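Local coordinates for protein acyl-CoA dehydrogenase (Bacillus anthracis, PDB 3OWA) that probably oxidises acyl-CoA thioesters at the alpha-beta carbon bond, passing the electrons to its bound flavin-adenine dinucleotide, at residues A[460-470]-A[532-543]. Numbering follows the deposited sequence.
Sequences QKYLVNNAKKI and TEVFCQEAFNEI
Phe540 inserts its ring between the turns of helix 460-470 as a knob in a hole made by Leu463, Asn466, Ala467 and Ile470. With CG anti to the backbone N (chi1 -168°), the ring is carried across to the neighbouring helix. One methyl of Leu463 lies over its centre in a CH-pi contact, CD2 standing 3.7 Å from the Phe540 ring centroid and 10° off the normal. The ring's rim meets backbone: Phe540 CE1 is 3.4 Å from Leu463 O, an oxygen that already accepts the helical bond from Ala467 N. Ile470 crosses the Phe540 side chain at about a right angle, its CD1 4.0 Å from Phe540 CZ. A flat ring suits this slot, offering a face to the Leu463 methyl while its rim fits against the backbone at Leu463 O and Ala467 N.

Further aliphatic packing continues one turn on. The small Ala467 leaves room for the tip of Ile543, Ala467 CB to Ile543 CD1 3.7 Å, while the CG2 methyls of Ile470 and Ile543 touch more loosely.

At the other end CH2 groups pack, with one water-mediated polar link. Gln460, bent at its second torsion, rests the CG of its aliphatic stem 3.9 Å from CB of Cys536, small enough to let it lie close. Its amide lies beside the CH2 groups of Glu533, whose carboxylate instead reaches Lys581 in a salt bridge. Gln460 NE2 donates to a water that in turn donates to Glu533 O, each bond 2.9 Å.

The axes cross at 27°, 10.2 Å apart, and helix 557-571 also packs on Ile470 and Phe540: a single knob-into-hole in a near-parallel helix pair of the C-terminal helical region.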
loop_
_atom_site.group_PDB
_atom_site.type_symbol
_atom_site.label_atom_id
_atom_site.label_comp_id
_atom_site.label_asym_id
_atom_site.label_seq_id
_atom_site.Cartn_x
_atom_site.Cartn_y
_atom_site.Cartn_z
ATOM N N GLN A 460 -14.125 -11.175 -23.296
ATOM C CA GLN A 460 -13.512 -11.589 -22.024
ATOM C C GLN A 460 -13.204 -13.081 -22.021
ATOM O O GLN A 460 -12.162 -13.490 -21.523
ATOM C CB GLN A 460 -14.376 -11.149 -20.827
ATOM C CG GLN A 460 -14.433 -9.612 -20.658
ATOM C CD GLN A 460 -15.245 -8.899 -21.745
ATOM O OE1 GLN A 460 -16.293 -9.382 -22.159
ATOM N NE2 GLN A 460 -14.758 -7.752 -22.203
ATOM N N LYS A 461 -14.090 -13.882 -22.625
ATOM C CA LYS A 461 -13.841 -15.308 -22.813
ATOM C C LYS A 461 -12.616 -15.535 -23.692
ATOM O O LYS A 461 -11.841 -16.464 -23.487
ATOM C CB LYS A 461 -15.061 -16.000 -23.427
ATOM C CG LYS A 461 -16.244 -16.158 -22.496
ATOM C CD LYS A 461 -17.312 -17.032 -23.159
ATOM C CE LYS A 461 -18.730 -16.559 -22.814
ATOM N NZ LYS A 461 -19.732 -16.850 -23.911
ATOM N N TYR A 462 -12.450 -14.673 -24.680
ATOM C CA TYR A 462 -11.310 -14.735 -25.569
ATOM C C TYR A 462 -10.001 -14.439 -24.809
ATOM O O TYR A 462 -9.010 -15.155 -24.951
ATOM C CB TYR A 462 -11.540 -13.789 -26.766
ATOM C CG TYR A 462 -10.374 -13.706 -27.712
ATOM C CD1 TYR A 462 -10.203 -14.646 -28.733
ATOM C CD2 TYR A 462 -9.418 -12.705 -27.567
ATOM C CE1 TYR A 462 -9.100 -14.568 -29.594
ATOM C CE2 TYR A 462 -8.324 -12.627 -28.402
ATOM C CZ TYR A 462 -8.167 -13.549 -29.408
ATOM O OH TYR A 462 -7.072 -13.429 -30.225
ATOM N N LEU A 463 -9.999 -13.400 -23.983
ATOM C CA LEU A 463 -8.804 -13.078 -23.205
ATOM C C LEU A 463 -8.445 -14.166 -22.189
ATOM O O LEU A 463 -7.259 -14.488 -21.990
ATOM C CB LEU A 463 -8.950 -11.719 -22.512
ATOM C CG LEU A 463 -9.239 -10.544 -23.443
ATOM C CD1 LEU A 463 -9.565 -9.329 -22.629
ATOM C CD2 LEU A 463 -8.058 -10.282 -24.363
ATOM N N VAL A 464 -9.470 -14.753 -21.575
ATOM C CA VAL A 464 -9.262 -15.817 -20.604
ATOM C C VAL A 464 -8.545 -17.009 -21.268
ATOM O O VAL A 464 -7.532 -17.519 -20.740
ATOM C CB VAL A 464 -10.620 -16.230 -19.949
ATOM C CG1 VAL A 464 -10.563 -17.641 -19.396
ATOM C CG2 VAL A 464 -11.008 -15.223 -18.861
ATOM N N ASN A 465 -9.064 -17.431 -22.426
ATOM C CA ASN A 465 -8.433 -18.485 -23.230
ATOM C C ASN A 465 -6.981 -18.167 -23.610
ATOM O O ASN A 465 -6.081 -19.006 -23.451
ATOM C CB ASN A 465 -9.259 -18.796 -24.490
ATOM C CG ASN A 465 -10.099 -20.047 -24.342
ATOM O OD1 ASN A 465 -9.564 -21.159 -24.244
ATOM N ND2 ASN A 465 -11.431 -19.885 -24.339
ATOM N N ASN A 466 -6.747 -16.956 -24.085
ATOM C CA ASN A 466 -5.391 -16.578 -24.477
ATOM C C ASN A 466 -4.439 -16.440 -23.290
ATOM O O ASN A 466 -3.239 -16.710 -23.418
ATOM C CB ASN A 466 -5.403 -15.313 -25.335
ATOM C CG ASN A 466 -5.855 -15.584 -26.795
ATOM O OD1 ASN A 466 -5.714 -14.725 -27.671
ATOM N ND2 ASN A 466 -6.392 -16.773 -27.046
ATOM N N ALA A 467 -4.984 -16.033 -22.139
ATOM C CA ALA A 467 -4.203 -15.930 -20.897
ATOM C C ALA A 467 -3.667 -17.296 -20.495
ATOM O O ALA A 467 -2.515 -17.405 -20.050
ATOM C CB ALA A 467 -5.039 -15.313 -19.749
ATOM N N LYS A 468 -4.495 -18.329 -20.664
ATOM C CA LYS A 468 -4.090 -19.705 -20.362
ATOM C C LYS A 468 -2.907 -20.143 -21.212
ATOM O O LYS A 468 -1.934 -20.692 -20.697
ATOM C CB LYS A 468 -5.262 -20.680 -20.555
ATOM C CG LYS A 468 -6.361 -20.533 -19.501
ATOM C CD LYS A 468 -7.445 -21.572 -19.637
ATOM C CE LYS A 468 -8.644 -21.143 -18.803
ATOM N NZ LYS A 468 -9.624 -22.227 -18.660
ATOM N N LYS A 469 -3.007 -19.881 -22.517
ATOM C CA LYS A 469 -1.933 -20.143 -23.477
ATOM C C LYS A 469 -0.639 -19.394 -23.131
ATOM O O LYS A 469 0.446 -19.977 -23.209
ATOM C CB LYS A 469 -2.390 -19.763 -24.892
ATOM C CG LYS A 469 -3.608 -20.569 -25.360
ATOM C CD LYS A 469 -4.132 -20.094 -26.711
ATOM C CE LYS A 469 -5.355 -20.918 -27.093
ATOM N NZ LYS A 469 -6.038 -20.333 -28.269
ATOM N N ILE A 470 -0.765 -18.113 -22.756
ATOM C CA ILE A 470 0.395 -17.298 -22.393
ATOM C C ILE A 470 1.086 -17.873 -21.144
ATOM O O ILE A 470 2.307 -18.012 -21.126
ATOM C CB ILE A 470 0.017 -15.793 -22.200
ATOM C CG1 ILE A 470 -0.403 -15.150 -23.527
ATOM C CG2 ILE A 470 1.181 -14.989 -21.619
ATOM C CD1 ILE A 470 -1.271 -13.892 -23.347
ATOM N N THR A 532 -16.642 -7.231 -14.886
ATOM C CA THR A 532 -15.922 -8.228 -15.678
ATOM C C THR A 532 -15.111 -7.634 -16.825
ATOM O O THR A 532 -13.932 -7.990 -16.983
ATOM C CB THR A 532 -16.891 -9.327 -16.179
ATOM O OG1 THR A 532 -17.489 -9.934 -15.034
ATOM C CG2 THR A 532 -16.153 -10.408 -16.961
ATOM N N GLU A 533 -15.723 -6.733 -17.605
ATOM C CA GLU A 533 -15.027 -6.059 -18.713
ATOM C C GLU A 533 -13.813 -5.271 -18.241
ATOM O O GLU A 533 -12.715 -5.362 -18.807
ATOM C CB GLU A 533 -15.993 -5.113 -19.430
ATOM C CG GLU A 533 -16.985 -5.864 -20.309
ATOM C CD GLU A 533 -18.134 -5.003 -20.796
ATOM O OE1 GLU A 533 -18.410 -3.933 -20.193
ATOM O OE2 GLU A 533 -18.765 -5.403 -21.799
ATOM N N VAL A 534 -14.034 -4.514 -17.174
ATOM C CA VAL A 534 -13.052 -3.603 -16.638
ATOM C C VAL A 534 -11.914 -4.402 -15.968
ATOM O O VAL A 534 -10.742 -4.132 -16.224
ATOM C CB VAL A 534 -13.767 -2.630 -15.643
ATOM C CG1 VAL A 534 -12.844 -2.140 -14.582
ATOM C CG2 VAL A 534 -14.438 -1.465 -16.432
ATOM N N PHE A 535 -12.260 -5.393 -15.151
ATOM C CA PHE A 535 -11.224 -6.167 -14.456
ATOM C C PHE A 535 -10.381 -6.963 -15.474
ATOM O O PHE A 535 -9.147 -6.997 -15.386
ATOM C CB PHE A 535 -11.805 -7.124 -13.391
ATOM C CG PHE A 535 -10.769 -8.028 -12.777
ATOM C CD1 PHE A 535 -9.952 -7.563 -11.767
ATOM C CD2 PHE A 535 -10.558 -9.320 -13.266
ATOM C CE1 PHE A 535 -8.956 -8.371 -11.216
ATOM C CE2 PHE A 535 -9.579 -10.145 -12.741
ATOM C CZ PHE A 535 -8.781 -9.677 -11.685
ATOM N N CYS A 536 -11.065 -7.607 -16.412
ATOM C CA CYS A 536 -10.379 -8.421 -17.421
ATOM C C CYS A 536 -9.378 -7.638 -18.252
ATOM O O CYS A 536 -8.240 -8.076 -18.438
ATOM C CB CYS A 536 -11.373 -9.143 -18.313
ATOM S SG CYS A 536 -11.973 -10.619 -17.498
ATOM N N GLN A 537 -9.793 -6.465 -18.715
ATOM C CA GLN A 537 -8.915 -5.625 -19.490
ATOM C C GLN A 537 -7.625 -5.323 -18.727
ATOM O O GLN A 537 -6.514 -5.497 -19.261
ATOM C CB GLN A 537 -9.617 -4.329 -19.893
ATOM C CG GLN A 537 -8.707 -3.415 -20.652
ATOM C CD GLN A 537 -9.427 -2.612 -21.724
ATOM O OE1 GLN A 537 -10.028 -3.172 -22.645
ATOM N NE2 GLN A 537 -9.367 -1.292 -21.602
ATOM N N GLU A 538 -7.771 -4.863 -17.482
ATOM C CA GLU A 538 -6.586 -4.512 -16.690
ATOM C C GLU A 538 -5.738 -5.696 -16.228
ATOM O O GLU A 538 -4.514 -5.614 -16.258
ATOM C CB GLU A 538 -6.953 -3.598 -15.514
ATOM C CG GLU A 538 -7.167 -2.120 -15.968
ATOM C CD GLU A 538 -8.173 -1.335 -15.097
ATOM O OE1 GLU A 538 -8.476 -0.152 -15.407
ATOM O OE2 GLU A 538 -8.688 -1.909 -14.112
ATOM N N ALA A 539 -6.380 -6.786 -15.814
ATOM C CA ALA A 539 -5.661 -8.005 -15.408
ATOM C C ALA A 539 -4.921 -8.637 -16.599
ATOM O O ALA A 539 -3.822 -9.169 -16.443
ATOM C CB ALA A 539 -6.617 -9.014 -14.815
ATOM N N PHE A 540 -5.543 -8.592 -17.774
ATOM C CA PHE A 540 -4.904 -9.111 -18.993
ATOM C C PHE A 540 -3.688 -8.286 -19.411
ATOM O O PHE A 540 -2.668 -8.845 -19.809
ATOM C CB PHE A 540 -5.896 -9.172 -20.145
ATOM C CG PHE A 540 -5.384 -9.946 -21.327
ATOM C CD1 PHE A 540 -5.377 -11.344 -21.305
ATOM C CD2 PHE A 540 -4.896 -9.283 -22.448
ATOM C CE1 PHE A 540 -4.912 -12.080 -22.413
ATOM C CE2 PHE A 540 -4.417 -10.009 -23.564
ATOM C CZ PHE A 540 -4.430 -11.400 -23.545
ATOM N N ASN A 541 -3.819 -6.957 -19.312
ATOM C CA ASN A 541 -2.673 -6.048 -19.407
ATOM C C ASN A 541 -1.501 -6.431 -18.489
ATOM O O ASN A 541 -0.359 -6.563 -18.957
ATOM C CB ASN A 541 -3.114 -4.570 -19.221
ATOM C CG ASN A 541 -3.927 -4.041 -20.432
ATOM O OD1 ASN A 541 -3.941 -4.650 -21.508
ATOM N ND2 ASN A 541 -4.584 -2.888 -20.251
ATOM N N GLU A 542 -1.770 -6.661 -17.203
ATOM C CA GLU A 542 -0.718 -7.163 -16.297
ATOM C C GLU A 542 -0.101 -8.505 -16.740
ATOM O O GLU A 542 1.126 -8.681 -16.657
ATOM C CB GLU A 542 -1.230 -7.303 -14.857
ATOM C CG GLU A 542 -1.783 -5.986 -14.317
ATOM C CD GLU A 542 -2.325 -6.067 -12.904
ATOM O OE1 GLU A 542 -2.332 -7.183 -12.328
ATOM O OE2 GLU A 542 -2.746 -5.000 -12.370
ATOM N N ILE A 543 -0.954 -9.443 -17.165
ATOM C CA ILE A 543 -0.479 -10.737 -17.677
ATOM C C ILE A 543 0.526 -10.559 -18.800
ATOM O O ILE A 543 1.602 -11.157 -18.777
ATOM C CB ILE A 543 -1.654 -11.634 -18.134
ATOM C CG1 ILE A 543 -2.360 -12.202 -16.899
ATOM C CG2 ILE A 543 -1.152 -12.780 -19.073
ATOM C CD1 ILE A 543 -3.641 -13.005 -17.199
HETATM O O HOH W 1 -12.163 -7.043 -21.074
#